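Local coordinates for acyl-homoserine-lactone synthase (Mesorhizobium sp. ORS 3359, PDB 6WNS), which makes acyl-homoserine lactone quorum-sensing signals from an acyl group carried by coenzyme A and probably S-adenosylmethionine, at residues A[56-61]-A[69-74]; A[101-106]-A[124-129]. All blocks are in the same frame, centred on the assembly; numbering follows the deposited sequence.

Contact 1: residues A[56-61]-A[69-74]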
ATOM      1  N   LEU A  56       9.547  -1.645   0.523  1.00 45.25           N
ATOM      2  CA  LEU A  56       9.143  -1.420   1.912  1.00 45.46           C
ATOM      3  C   LEU A  56       7.799  -2.078   2.180  1.00 45.04           C
ATOM      4  O   LEU A  56       6.888  -1.869   1.417  1.00 46.18           O
ATOM      5  CB  LEU A  56       9.037   0.088   2.159  1.00 48.23           C
ATOM      6  CG  LEU A  56      10.180   0.936   1.599  1.00 49.43           C
ATOM      7  CD1 LEU A  56       9.860   2.394   1.920  1.00 52.01           C
ATOM      8  CD2 LEU A  56      11.504   0.553   2.205  1.00 49.72           C
ATOM      9  N   TYR A  57       7.700  -2.798   3.290  1.00 46.88           N
ATOM     10  CA  TYR A  57       6.463  -3.482   3.739  1.00 45.97           C
ATOM     11  C   TYR A  57       5.980  -2.782   5.006  1.00 51.24           C
ATOM     12  O   TYR A  57       6.653  -2.706   6.051  1.00 51.79           O
ATOM     13  CB  TYR A  57       6.715  -4.974   3.908  1.00 45.73           C
ATOM     14  CG  TYR A  57       7.247  -5.588   2.647  1.00 44.05           C
ATOM     15  CD1 TYR A  57       6.384  -5.907   1.612  1.00 40.44           C
ATOM     16  CD2 TYR A  57       8.605  -5.765   2.456  1.00 46.69           C
ATOM     17  CE1 TYR A  57       6.862  -6.446   0.414  1.00 38.68           C
ATOM     18  CE2 TYR A  57       9.106  -6.234   1.252  1.00 41.33           C
ATOM     19  CZ  TYR A  57       8.228  -6.585   0.229  1.00 39.64           C
ATOM     20  OH  TYR A  57       8.665  -7.125  -0.933  1.00 38.20           O
ATOM     21  N   VAL A  58       4.789  -2.237   4.889  1.00 49.88           N
ATOM     22  CA  VAL A  58       4.079  -1.596   6.015  1.00 53.35           C
ATOM     23  C   VAL A  58       3.000  -2.529   6.530  1.00 52.88           C
ATOM     24  O   VAL A  58       1.921  -2.608   5.911  1.00 56.97           O
ATOM     25  CB  VAL A  58       3.461  -0.277   5.585  1.00 57.16           C
ATOM     26  CG1 VAL A  58       2.956   0.441   6.824  1.00 62.19           C
ATOM     27  CG2 VAL A  58       4.483   0.570   4.826  1.00 57.66           C
ATOM     28  N   LEU A  59       3.310  -3.242   7.602  1.00 53.97           N
ATOM     29  CA  LEU A  59       2.482  -4.363   8.075  1.00 54.24           C
ATOM     30  C   LEU A  59       1.829  -4.022   9.413  1.00 60.76           C
ATOM     31  O   LEU A  59       2.542  -3.632  10.378  1.00 61.94           O
ATOM     32  CB  LEU A  59       3.375  -5.579   8.160  1.00 55.01           C
ATOM     33  CG  LEU A  59       4.026  -5.944   6.805  1.00 49.83           C
ATOM     34  CD1 LEU A  59       4.779  -7.207   6.988  1.00 50.60           C
ATOM     35  CD2 LEU A  59       2.951  -6.060   5.705  1.00 49.73           C
ATOM     36  N   ALA A  60       0.520  -4.258   9.463  1.00 61.44           N
ATOM     37  CA  ALA A  60      -0.282  -4.168  10.702  1.00 63.98           C
ATOM     38  C   ALA A  60      -0.275  -5.537  11.406  1.00 66.49           C
ATOM     39  O   ALA A  60      -0.777  -6.528  10.787  1.00 62.98           O
ATOM     40  CB  ALA A  60      -1.650  -3.691  10.337  1.00 67.36           C
ATOM     41  N   LEU A  61       0.281  -5.604  12.643  1.00 68.36           N
ATOM     42  CA  LEU A  61       0.475  -6.850  13.449  1.00 70.99           C
ATOM     43  C   LEU A  61      -0.322  -6.752  14.737  1.00 74.26           C
ATOM     44  O   LEU A  61      -0.832  -5.697  14.876  1.00 74.30           O
ATOM     45  CB  LEU A  61       1.946  -6.969  13.835  1.00 70.38           C
ATOM     46  CG  LEU A  61       2.886  -6.987  12.638  1.00 64.79           C
ATOM     47  CD1 LEU A  61       4.238  -7.511  13.032  1.00 63.45           C
ATOM     48  CD2 LEU A  61       2.283  -7.812  11.484  1.00 63.49           C
ATOM     49  N   GLY A  69      -3.321  -6.614   8.350  1.00 58.48           N
ATOM     50  CA  GLY A  69      -3.440  -5.832   7.108  1.00 56.30           C
ATOM     51  C   GLY A  69      -2.116  -5.260   6.683  1.00 58.81           C
ATOM     52  O   GLY A  69      -1.102  -5.463   7.401  1.00 58.21           O
ATOM     53  N   GLY A  70      -2.075  -4.567   5.553  1.00 59.92           N
ATOM     54  CA  GLY A  70      -0.781  -3.973   5.194  1.00 58.38           C
ATOM     55  C   GLY A  70      -0.759  -3.296   3.867  1.00 54.33           C
ATOM     56  O   GLY A  70      -1.831  -3.035   3.311  1.00 51.37           O
ATOM     57  N   SER A  71       0.465  -2.956   3.437  1.00 50.54           N
ATOM     58  CA  SER A  71       0.715  -2.279   2.153  1.00 51.01           C
ATOM     59  C   SER A  71       2.190  -2.365   1.829  1.00 46.00           C
ATOM     60  O   SER A  71       2.964  -2.762   2.700  1.00 45.27           O
ATOM     61  CB  SER A  71       0.162  -0.866   2.184  1.00 61.51           C
ATOM     62  OG  SER A  71       0.055  -0.430   3.498  1.00 82.15           O
ATOM     63  N   ARG A  72       2.522  -1.994   0.615  1.00 44.49           N
ATOM     64  CA  ARG A  72       3.890  -2.032   0.076  1.00 42.25           C
ATOM     65  C   ARG A  72       4.168  -0.695  -0.585  1.00 43.74           C
ATOM     66  O   ARG A  72       3.237  -0.081  -1.131  1.00 46.03           O
ATOM     67  CB  ARG A  72       4.063  -3.131  -0.952  1.00 40.38           C
ATOM     68  CG  ARG A  72       5.447  -3.272  -1.536  1.00 38.32           C
ATOM     69  CD  ARG A  72       5.448  -4.458  -2.495  1.00 37.79           C
ATOM     70  NE  ARG A  72       4.584  -4.351  -3.680  1.00 37.90           N
ATOM     71  CZ  ARG A  72       4.666  -5.169  -4.699  1.00 36.48           C
ATOM     72  NH1 ARG A  72       5.538  -6.177  -4.629  1.00 37.88           N
ATOM     73  NH2 ARG A  72       3.914  -5.000  -5.792  1.00 38.03           N
ATOM     74  N   LEU A  73       5.365  -0.217  -0.346  1.00 47.09           N
ATOM     75  CA  LEU A  73       5.888   0.999  -1.008  1.00 48.28           C
ATOM     76  C   LEU A  73       7.143   0.611  -1.771  1.00 47.11           C
ATOM     77  O   LEU A  73       8.082  -0.053  -1.177  1.00 46.84           O
ATOM     78  CB  LEU A  73       6.204   2.030   0.061  1.00 52.69           C
ATOM     79  CG  LEU A  73       5.007   2.725   0.686  1.00 54.83           C
ATOM     80  CD1 LEU A  73       5.445   3.577   1.860  1.00 57.96           C
ATOM     81  CD2 LEU A  73       4.251   3.559  -0.336  1.00 56.69           C
ATOM     82  N   VAL A  74       7.241   1.166  -2.971  1.00 46.74           N
ATOM     83  CA  VAL A  74       8.424   1.044  -3.857  1.00 45.15           C
ATOM     84  C   VAL A  74       8.894   2.424  -4.310  1.00 50.41           C
ATOM     85  O   VAL A  74       8.079   3.241  -4.732  1.00 50.50           O
ATOM     86  CB  VAL A  74       8.004   0.164  -5.036  1.00 46.15           C
ATOM     87  CG1 VAL A  74       9.102  -0.002  -6.060  1.00 43.49           C
ATOM     88  CG2 VAL A  74       7.565  -1.204  -4.543  1.00 46.12           C
TER

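Contact 2: residues A[101-106]-A[124-129]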
ATOM      1  N   PHE A 101       6.983   7.609  -3.559  1.00 59.67           N
ATOM      2  CA  PHE A 101       7.003   6.121  -3.534  1.00 55.34           C
ATOM      3  C   PHE A 101       5.667   5.646  -4.064  1.00 57.96           C
ATOM      4  O   PHE A 101       4.674   6.387  -3.974  1.00 60.75           O
ATOM      5  CB  PHE A 101       7.282   5.552  -2.140  1.00 56.65           C
ATOM      6  CG  PHE A 101       8.751   5.475  -1.767  1.00 59.51           C
ATOM      7  CD1 PHE A 101       9.327   4.278  -1.340  1.00 61.60           C
ATOM      8  CD2 PHE A 101       9.579   6.576  -1.931  1.00 61.35           C
ATOM      9  CE1 PHE A 101      10.666   4.231  -0.982  1.00 57.29           C
ATOM     10  CE2 PHE A 101      10.914   6.537  -1.556  1.00 61.31           C
ATOM     11  CZ  PHE A 101      11.448   5.364  -1.081  1.00 61.37           C
ATOM     12  N   GLU A 102       5.657   4.479  -4.675  1.00 54.52           N
ATOM     13  CA  GLU A 102       4.393   3.924  -5.217  1.00 52.73           C
ATOM     14  C   GLU A 102       3.841   2.982  -4.157  1.00 50.54           C
ATOM     15  O   GLU A 102       4.602   2.131  -3.703  1.00 48.57           O
ATOM     16  CB  GLU A 102       4.606   3.245  -6.555  1.00 51.53           C
ATOM     17  CG  GLU A 102       3.321   2.591  -7.007  1.00 49.96           C
ATOM     18  CD  GLU A 102       3.439   1.576  -8.105  1.00 46.09           C
ATOM     19  OE1 GLU A 102       4.229   0.635  -7.933  1.00 44.77           O
ATOM     20  OE2 GLU A 102       2.714   1.753  -9.163  1.00 50.42           O
ATOM     21  N   TRP A 103       2.552   3.136  -3.861  1.00 51.03           N
ATOM     22  CA  TRP A 103       1.689   2.256  -3.036  1.00 51.58           C
ATOM     23  C   TRP A 103       1.124   1.120  -3.891  1.00 49.31           C
ATOM     24  O   TRP A 103       0.469   1.417  -4.932  1.00 50.86           O
ATOM     25  CB  TRP A 103       0.571   3.097  -2.445  1.00 52.45           C
ATOM     26  CG  TRP A 103      -0.367   2.437  -1.490  1.00 52.89           C
ATOM     27  CD1 TRP A 103      -0.196   1.300  -0.758  1.00 51.88           C
ATOM     28  CD2 TRP A 103      -1.627   2.995  -1.079  1.00 54.71           C
ATOM     29  NE1 TRP A 103      -1.284   1.112   0.067  1.00 51.43           N
ATOM     30  CE2 TRP A 103      -2.155   2.144  -0.088  1.00 51.81           C
ATOM     31  CE3 TRP A 103      -2.317   4.182  -1.390  1.00 57.53           C
ATOM     32  CZ2 TRP A 103      -3.382   2.386   0.511  1.00 56.20           C
ATOM     33  CZ3 TRP A 103      -3.534   4.422  -0.808  1.00 58.37           C
ATOM     34  CH2 TRP A 103      -4.058   3.538   0.141  1.00 59.61           C
ATOM     35  N   THR A 104       1.367  -0.126  -3.455  1.00 47.99           N
ATOM     36  CA  THR A 104       0.703  -1.311  -4.032  1.00 48.47           C
ATOM     37  C   THR A 104       0.246  -2.200  -2.865  1.00 48.23           C
ATOM     38  O   THR A 104       0.738  -2.037  -1.719  1.00 43.28           O
ATOM     39  CB  THR A 104       1.654  -2.003  -5.025  1.00 44.71           C
ATOM     40  OG1 THR A 104       2.937  -2.188  -4.411  1.00 41.54           O
ATOM     41  CG2 THR A 104       1.846  -1.223  -6.310  1.00 45.56           C
ATOM     42  N   ARG A 105      -0.566  -3.199  -3.177  1.00 47.19           N
ATOM     43  CA  ARG A 105      -0.843  -4.329  -2.255  1.00 44.26           C
ATOM     44  C   ARG A 105      -1.427  -3.831  -0.933  1.00 47.12           C
ATOM     45  O   ARG A 105      -0.965  -4.243   0.100  1.00 46.95           O
ATOM     46  CB  ARG A 105       0.426  -5.162  -2.163  1.00 39.79           C
ATOM     47  CG  ARG A 105       0.877  -5.629  -3.540  1.00 41.14           C
ATOM     48  CD  ARG A 105      -0.154  -6.178  -4.532  1.00 43.14           C
ATOM     49  NE  ARG A 105       0.536  -6.864  -5.636  1.00 41.32           N
ATOM     50  CZ  ARG A 105       0.829  -8.160  -5.608  1.00 42.29           C
ATOM     51  NH1 ARG A 105       0.201  -8.950  -4.754  1.00 43.81           N
ATOM     52  NH2 ARG A 105       1.507  -8.703  -6.599  1.00 38.77           N
ATOM     53  N   PHE A 106      -2.433  -2.965  -0.991  1.00 45.09           N
ATOM     54  CA  PHE A 106      -3.214  -2.616   0.204  1.00 47.98           C
ATOM     55  C   PHE A 106      -4.143  -3.776   0.502  1.00 49.19           C
ATOM     56  O   PHE A 106      -4.830  -4.220  -0.426  1.00 51.19           O
ATOM     57  CB  PHE A 106      -4.053  -1.368  -0.014  1.00 51.77           C
ATOM     58  CG  PHE A 106      -5.029  -1.107   1.097  1.00 55.14           C
ATOM     59  CD1 PHE A 106      -4.611  -0.517   2.282  1.00 60.25           C
ATOM     60  CD2 PHE A 106      -6.361  -1.467   0.954  1.00 60.59           C
ATOM     61  CE1 PHE A 106      -5.541  -0.223   3.277  1.00 61.55           C
ATOM     62  CE2 PHE A 106      -7.277  -1.205   1.960  1.00 64.53           C
ATOM     63  CZ  PHE A 106      -6.862  -0.567   3.110  1.00 68.05           C
ATOM     64  N   PHE A 124      -5.949   1.830  10.800  1.00 77.09           N
ATOM     65  CA  PHE A 124      -4.583   1.561  11.358  1.00 79.44           C
ATOM     66  C   PHE A 124      -3.592   1.446  10.201  1.00 76.98           C
ATOM     67  O   PHE A 124      -2.480   2.002  10.300  1.00 81.26           O
ATOM     68  CB  PHE A 124      -4.509   0.268  12.177  1.00 82.26           C
ATOM     69  CG  PHE A 124      -4.814   0.426  13.641  1.00 86.69           C
ATOM     70  CD1 PHE A 124      -3.782   0.525  14.564  1.00 89.08           C
ATOM     71  CD2 PHE A 124      -6.123   0.423  14.094  1.00 89.36           C
ATOM     72  CE1 PHE A 124      -4.061   0.657  15.911  1.00 95.04           C
ATOM     73  CE2 PHE A 124      -6.396   0.567  15.443  1.00 94.78           C
ATOM     74  CZ  PHE A 124      -5.364   0.688  16.347  1.00 97.73           C
ATOM     75  N   VAL A 125      -3.983   0.735   9.127  1.00 68.96           N
ATOM     76  CA  VAL A 125      -3.134   0.557   7.908  1.00 64.44           C
ATOM     77  C   VAL A 125      -3.021   1.876   7.134  1.00 62.19           C
ATOM     78  O   VAL A 125      -1.918   2.231   6.741  1.00 60.55           O
ATOM     79  CB  VAL A 125      -3.699  -0.535   6.976  1.00 60.80           C
ATOM     80  CG1 VAL A 125      -2.842  -0.655   5.726  1.00 57.90           C
ATOM     81  CG2 VAL A 125      -3.848  -1.871   7.685  1.00 61.77           C
ATOM     82  N   LEU A 126      -4.141   2.538   6.846  1.00 66.48           N
ATOM     83  CA  LEU A 126      -4.099   3.783   6.038  1.00 67.03           C
ATOM     84  C   LEU A 126      -3.318   4.875   6.826  1.00 71.34           C
ATOM     85  O   LEU A 126      -2.316   5.401   6.344  1.00 71.73           O
ATOM     86  CB  LEU A 126      -5.547   4.178   5.743  1.00 67.20           C
ATOM     87  CG  LEU A 126      -6.294   3.334   4.705  1.00 67.00           C
ATOM     88  CD1 LEU A 126      -7.766   3.684   4.697  1.00 71.36           C
ATOM     89  CD2 LEU A 126      -5.727   3.585   3.311  1.00 66.78           C
ATOM     90  N   CYS A 127      -3.710   5.154   8.058  1.00 72.65           N
ATOM     91  CA  CYS A 127      -2.957   6.103   8.918  1.00 79.31           C
ATOM     92  C   CYS A 127      -1.467   5.708   9.007  1.00 79.19           C
ATOM     93  O   CYS A 127      -0.621   6.605   8.974  1.00 80.95           O
ATOM     94  CB  CYS A 127      -3.576   6.158  10.298  1.00 84.17           C
ATOM     95  SG  CYS A 127      -3.135   7.723  11.068  1.00 95.95           S
ATOM     96  N   GLY A 128      -1.158   4.403   9.067  1.00 74.72           N
ATOM     97  CA  GLY A 128       0.199   3.891   9.335  1.00 73.90           C
ATOM     98  C   GLY A 128       1.072   4.095   8.120  1.00 70.24           C
ATOM     99  O   GLY A 128       2.302   4.346   8.273  1.00 69.81           O
ATOM    100  N   LEU A 129       0.431   3.998   6.952  1.00 70.00           N
ATOM    101  CA  LEU A 129       1.055   4.247   5.628  1.00 67.42           C
ATOM    102  C   LEU A 129       1.530   5.705   5.618  1.00 71.20           C
ATOM    103  O   LEU A 129       2.702   5.904   5.322  1.00 66.07           O
ATOM    104  CB  LEU A 129       0.076   3.984   4.483  1.00 64.42           C
ATOM    105  CG  LEU A 129       0.694   4.114   3.089  1.00 65.16           C
ATOM    106  CD1 LEU A 129       1.658   2.946   2.787  1.00 63.56           C
ATOM    107  CD2 LEU A 129      -0.379   4.238   2.007  1.00 65.57           C
TER

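Contact 1: residues A[56-61]-A[69-74]
An antiparallel beta hairpin joins Leu56 to Ala60 with Gly69 to Leu73, buried inside the mixed sheet, toward the end closed by strand 4-7. The strand axes come within 4.6 Å and run 173° apart. Five backbone hydrogen bonds tie them. At the open end Leu56 and Leu73 bond in both directions, Leu56 N reaching Leu73 O at 2.8 Å. Val58 and Ser71 also bond both ways, though Ser71 N to Val58 O is distinctly bent, and Ala60 N approaches Gly69 O from above the carbonyl plane. Between these pairs Arg72 CA makes a C-H...O contact with Leu56 O at 3.3 Å.

On one face Leu56 CB meets Leu73 CB at 4.0 Å, while Val58 CG2 comes near Leu73 CD1. Ser71 OG sits on this face too, 4.0 Å from Val58 CB; it is buried here and finds no hydrogen-bonding partner in the model. On the other face Tyr57 and Arg72 lie side by side, pointing the same way. Arg72 CG is anti to the backbone N (chi1 -178°), which starts the chain alongside the ring, and CD then packs 3.8 Å from Tyr57 CE1. Ring and guanidinium planes are turned 43° apart, and the contact is made by the aliphatic CG and CD. Their polar ends meet at Asp51, which hydrogen-bonds Tyr57 OH and forms a salt bridge with Arg72 NH1, while Arg72 NE hydrogen-bonds Thr104 OG1 of the next strand. Farther along, Leu59 CD2 leans over Gly70, 4.3 Å from its CA, where a side chain would otherwise stand.

The hairpin lies between strands 4-7 and 100-108. Helix 121-135 packs on the face of Val58, Ala60 and Ser71, and Tyr22 of helix 16-31 meets Tyr57 on the other.

Contact 2: residues A[101-106]-A[124-129]
Leu129 N bonds to Val125 O at 2.9 Å, one helical turn that brings both side chains round to face strand 101-106. Helix and strand run nearly antiparallel, at 161°, with axes 11.4 Å apart, a gap bridged by large side chains. Trp103 reaches out from the strand with CG anti to the backbone N (chi1 -176°), and its indole receives Leu129 CD2 over one face. That methyl stands 3.6 Å from the centroid of the five-membered ring and only 16° off its normal, a well-centred CH-pi contact. Leu126 CD2 touches both aromatic side chains, Trp103 CH2 at 3.6 Å and Phe106 CE1 at 3.8 Å. Phe106 crosses Leu126 at about a right angle, and its CE1 also meets Val125 CG1, at 3.7 Å. An alanine in place of Trp103 would probably open a gap beneath the helix, leaving the CD2 methyls of Leu129 and Leu126 without the indole they pack on.

Ile141 and Val143 of strand 140-146 also touch Trp103, so its ring is wedged between sheet and helix. The strand-helix-strand course 100-108, 121-135, 140-146 is a beta-alpha-beta crossover, as in the acetyltransferase-like fold. Between strand 101-106 and the helix the packing is methyl against ring, with van der Waals contact and the CH-pi interaction doing the holding.

In the fold
Contact 1 precedes contact 2 along the chain: the hairpin closes before strand 101-106 begins. Their centres lie 6 Å apart, and they share one mixed sheet in which strands 69-75 and 100-108 are neighbours. Probable hydrogen bonds join them there, Val74 O to Glu102 N at 2.7 Å and Arg72 NE to Thr104 OG1 at 2.8 Å, while Ser71 CB packs against Trp103 NE1. Helix 121-135 spans both, resting on hairpin and strand alike through Val125 and Leu129. Together they join three neighbouring strands of the sheet to the helix packed over them, consistent with the acetyltransferase-like core expected of an autoinducer synthase.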